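Local coordinates for bifunctional GH43-CE protein (Bacteroides eggerthii, PDB 6MLY) that probably hydrolyses xylan-derived chains as a family 43 beta-xylosidase and carries a second, esterase-like domain, consistent with a role in degrading complex arabinoxylans, at residues A[117-121]-A[135-141]; A[390-396]-A[407-412]. One frame throughout, in Å; residues are numbered along the deposited sequence.

Contact 1: A[117-121]-A[135-141]; sequences GKTYF and TEFSPAY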
ATOM      1  N   GLY A 117       0.505 -28.678  17.054  1.00 81.31           N
ATOM      2  CA  GLY A 117      -0.558 -29.093  17.966  1.00 82.29           C
ATOM      3  C   GLY A 117      -0.049 -29.294  19.383  1.00 82.10           C
ATOM      4  O   GLY A 117      -0.433 -30.263  20.046  1.00 83.23           O
ATOM      5  N   LYS A 118       0.815 -28.373  19.835  1.00 80.96           N
ATOM      6  CA  LYS A 118       1.476 -28.444  21.148  1.00 80.40           C
ATOM      7  C   LYS A 118       1.266 -27.135  21.923  1.00 80.11           C
ATOM      8  O   LYS A 118       1.081 -26.063  21.316  1.00 80.18           O
ATOM      9  CB  LYS A 118       2.979 -28.698  20.992  1.00 79.41           C
ATOM     10  CG  LYS A 118       3.391 -30.154  20.829  1.00 79.98           C
ATOM     11  CD  LYS A 118       4.826 -30.404  21.235  1.00 79.35           C
ATOM     12  CE  LYS A 118       5.235 -31.856  21.128  1.00 81.14           C
ATOM     13  NZ  LYS A 118       6.066 -32.265  22.286  1.00 81.57           N
ATOM     14  N   THR A 119       1.318 -27.251  23.262  1.00 79.15           N
ATOM     15  CA  THR A 119       1.315 -26.124  24.206  1.00 77.03           C
ATOM     16  C   THR A 119       2.702 -26.019  24.858  1.00 74.85           C
ATOM     17  O   THR A 119       3.249 -27.029  25.312  1.00 74.32           O
ATOM     18  CB  THR A 119       0.199 -26.289  25.246  1.00 78.27           C
ATOM     19  OG1 THR A 119      -1.048 -26.345  24.551  1.00 79.24           O
ATOM     20  CG2 THR A 119       0.152 -25.166  26.260  1.00 77.86           C
ATOM     21  N   TYR A 120       3.251 -24.796  24.895  1.00 73.39           N
ATOM     22  CA  TYR A 120       4.609 -24.517  25.398  1.00 72.46           C
ATOM     23  C   TYR A 120       4.544 -23.592  26.621  1.00 71.28           C
ATOM     24  O   TYR A 120       3.750 -22.660  26.655  1.00 73.26           O
ATOM     25  CB  TYR A 120       5.469 -23.883  24.301  1.00 71.98           C
ATOM     26  CG  TYR A 120       5.591 -24.702  23.040  1.00 72.45           C
ATOM     27  CD1 TYR A 120       4.627 -24.634  22.046  1.00 73.40           C
ATOM     28  CD2 TYR A 120       6.673 -25.544  22.834  1.00 72.15           C
ATOM     29  CE1 TYR A 120       4.730 -25.382  20.883  1.00 74.20           C
ATOM     30  CE2 TYR A 120       6.792 -26.298  21.677  1.00 73.27           C
ATOM     31  CZ  TYR A 120       5.821 -26.216  20.693  1.00 74.10           C
ATOM     32  OH  TYR A 120       5.934 -26.956  19.548  1.00 74.04           O
ATOM     33  N   PHE A 121       5.398 -23.865  27.615  1.00 69.77           N
ATOM     34  CA  PHE A 121       5.511 -23.061  28.834  1.00 68.62           C
ATOM     35  C   PHE A 121       6.964 -22.603  29.006  1.00 66.90           C
ATOM     36  O   PHE A 121       7.895 -23.402  28.876  1.00 66.63           O
ATOM     37  CB  PHE A 121       5.043 -23.849  30.064  1.00 69.16           C
ATOM     38  CG  PHE A 121       3.585 -23.667  30.402  1.00 69.58           C
ATOM     39  CD1 PHE A 121       3.164 -22.590  31.165  1.00 69.49           C
ATOM     40  CD2 PHE A 121       2.632 -24.559  29.939  1.00 70.61           C
ATOM     41  CE1 PHE A 121       1.822 -22.416  31.466  1.00 70.50           C
ATOM     42  CE2 PHE A 121       1.290 -24.383  30.241  1.00 71.65           C
ATOM     43  CZ  PHE A 121       0.888 -23.312  31.002  1.00 71.54           C
ATOM     44  N   THR A 135       9.096 -26.117  28.803  1.00 69.05           N
ATOM     45  CA  THR A 135       8.363 -27.380  28.823  1.00 71.30           C
ATOM     46  C   THR A 135       7.326 -27.345  27.692  1.00 72.80           C
ATOM     47  O   THR A 135       6.981 -26.266  27.201  1.00 72.58           O
ATOM     48  CB  THR A 135       7.732 -27.635  30.202  1.00 71.97           C
ATOM     49  OG1 THR A 135       6.901 -26.528  30.559  1.00 71.93           O
ATOM     50  CG2 THR A 135       8.757 -27.845  31.294  1.00 71.26           C
ATOM     51  N   GLU A 136       6.838 -28.521  27.276  1.00 75.29           N
ATOM     52  CA  GLU A 136       5.837 -28.596  26.208  1.00 76.64           C
ATOM     53  C   GLU A 136       5.095 -29.937  26.245  1.00 78.44           C
ATOM     54  O   GLU A 136       5.609 -30.933  26.750  1.00 78.86           O
ATOM     55  CB  GLU A 136       6.497 -28.369  24.849  1.00 76.69           C
ATOM     56  CG  GLU A 136       7.666 -29.293  24.552  1.00 76.33           C
ATOM     57  CD  GLU A 136       8.412 -28.915  23.282  1.00 76.19           C
ATOM     58  OE1 GLU A 136       9.184 -27.932  23.318  1.00 74.29           O
ATOM     59  OE2 GLU A 136       8.190 -29.580  22.249  1.00 76.20           O
ATOM     60  N   PHE A 137       3.876 -29.933  25.692  1.00 80.75           N
ATOM     61  CA  PHE A 137       2.986 -31.090  25.710  1.00 83.34           C
ATOM     62  C   PHE A 137       1.776 -30.852  24.792  1.00 85.37           C
ATOM     63  O   PHE A 137       1.544 -29.726  24.329  1.00 85.75           O
ATOM     64  CB  PHE A 137       2.543 -31.389  27.143  1.00 84.07           C
ATOM     65  CG  PHE A 137       2.018 -30.208  27.926  1.00 84.56           C
ATOM     66  CD1 PHE A 137       0.677 -29.850  27.866  1.00 85.69           C
ATOM     67  CD2 PHE A 137       2.855 -29.479  28.759  1.00 83.21           C
ATOM     68  CE1 PHE A 137       0.194 -28.777  28.601  1.00 84.91           C
ATOM     69  CE2 PHE A 137       2.370 -28.409  29.498  1.00 82.64           C
ATOM     70  CZ  PHE A 137       1.041 -28.057  29.413  1.00 83.37           C
ATOM     71  N   SER A 138       1.017 -31.930  24.545  1.00 87.06           N
ATOM     72  CA  SER A 138      -0.163 -31.931  23.671  1.00 87.30           C
ATOM     73  C   SER A 138      -1.424 -32.117  24.510  1.00 87.54           C
ATOM     74  O   SER A 138      -1.338 -32.630  25.621  1.00 87.31           O
ATOM     75  CB  SER A 138      -0.047 -33.004  22.623  1.00 89.25           C
ATOM     76  OG  SER A 138       1.000 -32.699  21.715  1.00 89.64           O
ATOM     77  N   PRO A 139      -2.587 -31.701  23.988  1.00 87.66           N
ATOM     78  CA  PRO A 139      -2.740 -30.998  22.720  1.00 87.35           C
ATOM     79  C   PRO A 139      -2.371 -29.509  22.834  1.00 85.76           C
ATOM     80  O   PRO A 139      -1.679 -29.102  23.769  1.00 85.42           O
ATOM     81  CB  PRO A 139      -4.230 -31.157  22.369  1.00 88.79           C
ATOM     82  CG  PRO A 139      -4.900 -31.301  23.714  1.00 89.70           C
ATOM     83  CD  PRO A 139      -3.895 -32.063  24.550  1.00 88.93           C
ATOM     84  N   ALA A 140      -2.805 -28.724  21.848  1.00 85.60           N
ATOM     85  CA  ALA A 140      -2.872 -27.279  21.965  1.00 84.50           C
ATOM     86  C   ALA A 140      -4.189 -26.912  22.660  1.00 85.21           C
ATOM     87  O   ALA A 140      -5.261 -27.296  22.194  1.00 88.83           O
ATOM     88  CB  ALA A 140      -2.766 -26.646  20.597  1.00 84.41           C
ATOM     89  N   TYR A 141      -4.097 -26.195  23.786  1.00 83.35           N
ATOM     90  CA  TYR A 141      -5.280 -25.688  24.471  1.00 83.83           C
ATOM     91  C   TYR A 141      -5.590 -24.288  23.920  1.00 82.68           C
ATOM     92  O   TYR A 141      -4.770 -23.374  24.000  1.00 81.60           O
ATOM     93  CB  TYR A 141      -5.072 -25.736  25.987  1.00 83.36           C
ATOM     94  CG  TYR A 141      -4.882 -27.124  26.554  1.00 84.11           C
ATOM     95  CD1 TYR A 141      -5.934 -27.819  27.136  1.00 85.63           C
ATOM     96  CD2 TYR A 141      -3.641 -27.743  26.523  1.00 82.98           C
ATOM     97  CE1 TYR A 141      -5.762 -29.092  27.663  1.00 86.26           C
ATOM     98  CE2 TYR A 141      -3.451 -29.013  27.049  1.00 83.51           C
ATOM     99  CZ  TYR A 141      -4.514 -29.690  27.618  1.00 85.04           C
ATOM    100  OH  TYR A 141      -4.314 -30.943  28.119  1.00 85.71           O
TER
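Thr119 and Phe137 form a hydrogen-bonded pair of an antiparallel hairpin, with Thr119 N to Phe137 O at 2.7 Å and nearly straight (176°), and Phe137 N returning to Thr119 O. Phe121 and Thr135 repeat this two-way pairing, Phe121 N reaching Thr135 O at 2.9 Å and Thr135 N returning to Phe121 O. Beyond Phe137 comes a turn with a cis peptide before Pro139, and the Thr119 hydroxyl takes over: OG1 donates to a lone pair of Pro139 O at 2.9 Å and accepts from Tyr141 N at 3.1 Å. OG1 stands beside the backbone N of Thr119 (chi1 -60°), where it also meets the edge of the Tyr141 ring.

Lys118 NZ makes a weak salt bridge with Glu136 OE2 at 3.4 Å. Glu136 OE1 lies 3.3 Å from Tyr120 CE2 at the ring edge, the two planes 79° apart. On the opposite face of the sheet the edge of the Phe121 ring, through CE2, meets Phe137 CZ at 3.8 Å.

The Tyr141 side chain lies about 8 Å from that of Asp143, predicted to tune the pKa of the catalytic acid. Strand 133-137 is outermost in a four-stranded antiparallel sheet, consistent with one blade of the five-bladed GH43 beta-propeller; strand 106-113 flanks 118-124 on its other side, Gly117 and Lys118 forming a G1 beta bulge opposite Ala113.

Contact 2: A[390-396]-A[407-412]; sequences MKEGDFA and QVGVKV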
ATOM      1  N   MET A 390      24.532 -10.078  -7.086  1.00 74.24           N
ATOM      2  CA  MET A 390      23.376 -10.762  -7.670  1.00 74.99           C
ATOM      3  C   MET A 390      23.780 -11.574  -8.908  1.00 76.94           C
ATOM      4  O   MET A 390      24.736 -11.234  -9.613  1.00 77.12           O
ATOM      5  CB  MET A 390      22.295  -9.757  -8.074  1.00 74.07           C
ATOM      6  CG  MET A 390      21.688  -9.029  -6.900  1.00 72.91           C
ATOM      7  SD  MET A 390      20.048  -8.408  -7.301  1.00 71.92           S
ATOM      8  CE  MET A 390      19.945  -7.046  -6.142  1.00 71.63           C
ATOM      9  N   LYS A 391      23.002 -12.635  -9.164  1.00 78.70           N
ATOM     10  CA  LYS A 391      23.222 -13.572 -10.262  1.00 81.48           C
ATOM     11  C   LYS A 391      21.962 -13.657 -11.141  1.00 83.71           C
ATOM     12  O   LYS A 391      20.900 -13.130 -10.779  1.00 84.27           O
ATOM     13  CB  LYS A 391      23.618 -14.938  -9.696  1.00 81.97           C
ATOM     14  CG  LYS A 391      25.013 -14.980  -9.088  1.00 82.71           C
ATOM     15  CD  LYS A 391      25.485 -16.366  -8.691  1.00 84.34           C
ATOM     16  CE  LYS A 391      26.726 -16.333  -7.822  1.00 84.37           C
ATOM     17  NZ  LYS A 391      27.004 -17.643  -7.185  1.00 84.67           N
ATOM     18  N   GLU A 392      22.112 -14.314 -12.299  1.00 85.66           N
ATOM     19  CA  GLU A 392      21.046 -14.528 -13.282  1.00 86.38           C
ATOM     20  C   GLU A 392      19.803 -15.100 -12.587  1.00 85.96           C
ATOM     21  O   GLU A 392      19.809 -16.249 -12.137  1.00 86.79           O
ATOM     22  CB  GLU A 392      21.530 -15.485 -14.375  1.00 88.52           C
ATOM     23  CG  GLU A 392      20.534 -15.698 -15.506  1.00 89.66           C
ATOM     24  CD  GLU A 392      20.366 -14.529 -16.465  1.00 90.10           C
ATOM     25  OE1 GLU A 392      21.149 -13.563 -16.361  1.00 90.69           O
ATOM     26  OE2 GLU A 392      19.455 -14.588 -17.320  1.00 91.06           O
ATOM     27  N   GLY A 393      18.751 -14.277 -12.496  1.00 85.64           N
ATOM     28  CA  GLY A 393      17.425 -14.712 -12.049  1.00 84.93           C
ATOM     29  C   GLY A 393      17.120 -14.359 -10.599  1.00 83.57           C
ATOM     30  O   GLY A 393      16.010 -14.623 -10.129  1.00 83.30           O
ATOM     31  N   ASP A 394      18.091 -13.771  -9.885  1.00 81.36           N
ATOM     32  CA  ASP A 394      17.891 -13.370  -8.484  1.00 79.10           C
ATOM     33  C   ASP A 394      17.038 -12.095  -8.452  1.00 77.82           C
ATOM     34  O   ASP A 394      16.967 -11.355  -9.436  1.00 77.66           O
ATOM     35  CB  ASP A 394      19.222 -13.184  -7.741  1.00 77.88           C
ATOM     36  CG  ASP A 394      20.047 -14.475  -7.575  1.00 78.01           C
ATOM     37  OD1 ASP A 394      19.622 -15.504  -8.145  1.00 79.06           O
ATOM     38  OD2 ASP A 394      21.108 -14.444  -6.865  1.00 78.41           O
ATOM     39  N   PHE A 395      16.394 -11.859  -7.306  1.00 76.21           N
ATOM     40  CA  PHE A 395      15.451 -10.761  -7.135  1.00 75.44           C
ATOM     41  C   PHE A 395      15.497 -10.293  -5.677  1.00 73.77           C
ATOM     42  O   PHE A 395      15.081 -11.023  -4.794  1.00 74.23           O
ATOM     43  CB  PHE A 395      14.056 -11.225  -7.566  1.00 75.59           C
ATOM     44  CG  PHE A 395      12.980 -10.169  -7.589  1.00 75.19           C
ATOM     45  CD1 PHE A 395      13.287  -8.818  -7.685  1.00 75.52           C
ATOM     46  CD2 PHE A 395      11.644 -10.538  -7.557  1.00 74.54           C
ATOM     47  CE1 PHE A 395      12.282  -7.862  -7.716  1.00 75.62           C
ATOM     48  CE2 PHE A 395      10.642  -9.582  -7.587  1.00 75.08           C
ATOM     49  CZ  PHE A 395      10.961  -8.245  -7.669  1.00 75.57           C
ATOM     50  N   ALA A 396      16.012  -9.078  -5.448  1.00 72.08           N
ATOM     51  CA  ALA A 396      16.287  -8.567  -4.103  1.00 70.64           C
ATOM     52  C   ALA A 396      15.855  -7.104  -3.991  1.00 70.17           C
ATOM     53  O   ALA A 396      16.335  -6.268  -4.741  1.00 70.75           O
ATOM     54  CB  ALA A 396      17.756  -8.709  -3.798  1.00 70.68           C
ATOM     55  N   GLN A 407       6.184  -5.810  -4.266  1.00 75.11           N
ATOM     56  CA  GLN A 407       7.650  -5.813  -4.308  1.00 73.59           C
ATOM     57  C   GLN A 407       8.156  -4.557  -5.020  1.00 72.01           C
ATOM     58  O   GLN A 407       7.400  -3.876  -5.698  1.00 71.20           O
ATOM     59  CB  GLN A 407       8.166  -7.058  -5.032  1.00 74.54           C
ATOM     60  CG  GLN A 407       7.854  -8.353  -4.297  1.00 75.61           C
ATOM     61  CD  GLN A 407       8.238  -9.581  -5.087  1.00 76.28           C
ATOM     62  OE1 GLN A 407       7.810  -9.775  -6.227  1.00 75.66           O
ATOM     63  NE2 GLN A 407       9.037 -10.438  -4.466  1.00 76.88           N
ATOM     64  N   VAL A 408       9.443  -4.269  -4.818  1.00 71.27           N
ATOM     65  CA  VAL A 408      10.218  -3.333  -5.624  1.00 71.39           C
ATOM     66  C   VAL A 408      11.698  -3.651  -5.389  1.00 72.68           C
ATOM     67  O   VAL A 408      12.160  -3.597  -4.242  1.00 73.23           O
ATOM     68  CB  VAL A 408       9.895  -1.859  -5.307  1.00 70.91           C
ATOM     69  CG1 VAL A 408      10.282  -1.463  -3.889  1.00 70.07           C
ATOM     70  CG2 VAL A 408      10.546  -0.922  -6.312  1.00 71.13           C
ATOM     71  N   GLY A 409      12.421  -4.003  -6.462  1.00 72.72           N
ATOM     72  CA  GLY A 409      13.790  -4.511  -6.344  1.00 73.09           C
ATOM     73  C   GLY A 409      14.507  -4.639  -7.678  1.00 73.68           C
ATOM     74  O   GLY A 409      13.941  -4.370  -8.740  1.00 74.13           O
ATOM     75  N   VAL A 410      15.771  -5.068  -7.600  1.00 74.05           N
ATOM     76  CA  VAL A 410      16.644  -5.258  -8.747  1.00 75.11           C
ATOM     77  C   VAL A 410      16.632  -6.739  -9.140  1.00 76.63           C
ATOM     78  O   VAL A 410      17.256  -7.565  -8.488  1.00 77.60           O
ATOM     79  CB  VAL A 410      18.072  -4.766  -8.439  1.00 75.66           C
ATOM     80  CG1 VAL A 410      19.074  -5.205  -9.501  1.00 77.05           C
ATOM     81  CG2 VAL A 410      18.107  -3.256  -8.260  1.00 75.70           C
ATOM     82  N   LYS A 411      15.910  -7.052 -10.217  1.00 77.16           N
ATOM     83  CA  LYS A 411      15.909  -8.377 -10.830  1.00 79.25           C
ATOM     84  C   LYS A 411      16.976  -8.398 -11.935  1.00 79.48           C
ATOM     85  O   LYS A 411      17.289  -7.357 -12.504  1.00 80.84           O
ATOM     86  CB  LYS A 411      14.505  -8.674 -11.365  1.00 81.17           C
ATOM     87  CG  LYS A 411      14.250 -10.099 -11.842  1.00 83.54           C
ATOM     88  CD  LYS A 411      12.923 -10.253 -12.575  1.00 84.34           C
ATOM     89  CE  LYS A 411      11.705 -10.150 -11.676  1.00 84.15           C
ATOM     90  NZ  LYS A 411      11.310 -11.470 -11.129  1.00 84.07           N
ATOM     91  N   VAL A 412      17.533  -9.580 -12.217  1.00 78.94           N
ATOM     92  CA  VAL A 412      18.566  -9.750 -13.242  1.00 80.63           C
ATOM     93  C   VAL A 412      18.045 -10.728 -14.300  1.00 82.30           C
ATOM     94  O   VAL A 412      17.709 -11.871 -13.983  1.00 82.32           O
ATOM     95  CB  VAL A 412      19.899 -10.230 -12.631  1.00 80.58           C
ATOM     96  CG1 VAL A 412      20.981 -10.388 -13.689  1.00 82.63           C
ATOM     97  CG2 VAL A 412      20.375  -9.305 -11.523  1.00 79.47           C
TER
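Strands 395-401 and 406-411 run antiparallel, with Phe395 opposite Lys411 in a non-hydrogen-bonded pair and Ala396 opposite Val410 in a hydrogen-bonded one, where Val410 N reaches Ala396 O at 3.2 Å. Before the strand, a type II turn from Lys391 to Asp394 curls against Val412, with Gly393 at its positive-phi corner (phi 101°).

Phe395 dominates the side-chain contact. With CG anti to the backbone N (chi1 -174°), its ring lies beneath the aliphatic end of Lys411, whose CE sits 4.2 Å from the ring centroid over the face. Bends at chi3 and chi4 bring Lys411 NZ round to an off-centre cation-pi position, also 4.2 Å from that centroid. At the ring edge, Gln407 OE1 comes to 3.1 Å from Phe395 CE2, the amide and ring planes being 71° apart. Phe395 also meets Phe492 edge-to-face. The extended Met390 side chain crosses Val410 at about a right angle, CE 3.7 Å from Val410 CB.

In this concanavalin A-like beta-sandwich, Val410 packs on Val442 and Phe444 of the other sheet, while Phe395 and Lys411 lie on the far face. The turn's bonds to Val412, from Gly393 N and to Asp394 O, are weak; Asp394 N to Lys391 O and Gly393 O to Thr496 OG1 add to its hold, and much of the rest is apolar burial. The Lys411 ammonium probably gains some stabilisation from the aromatic face.

How the contacts relate
From the N terminus, the chain first closes contact 1, a hairpin whose two segments are separated by 13 residues, within the family 43 glycosidase region. Well over two hundred residues later it closes contact 2, again a hairpin, with 10 intervening residues, in the concanavalin A-like region. The two loops follow in series and neither nest nor cross. The centres of contact 1 and contact 2 lie about 41 Å apart, and the nearest atoms of contact 1 and contact 2 about 29 Å apart. Each is local: contact 1 ties an outermost strand to its neighbour in a four-stranded sheet consistent with a propeller blade, whereas contact 2 joins two inner strands in one sheet of the concanavalin A-like sandwich.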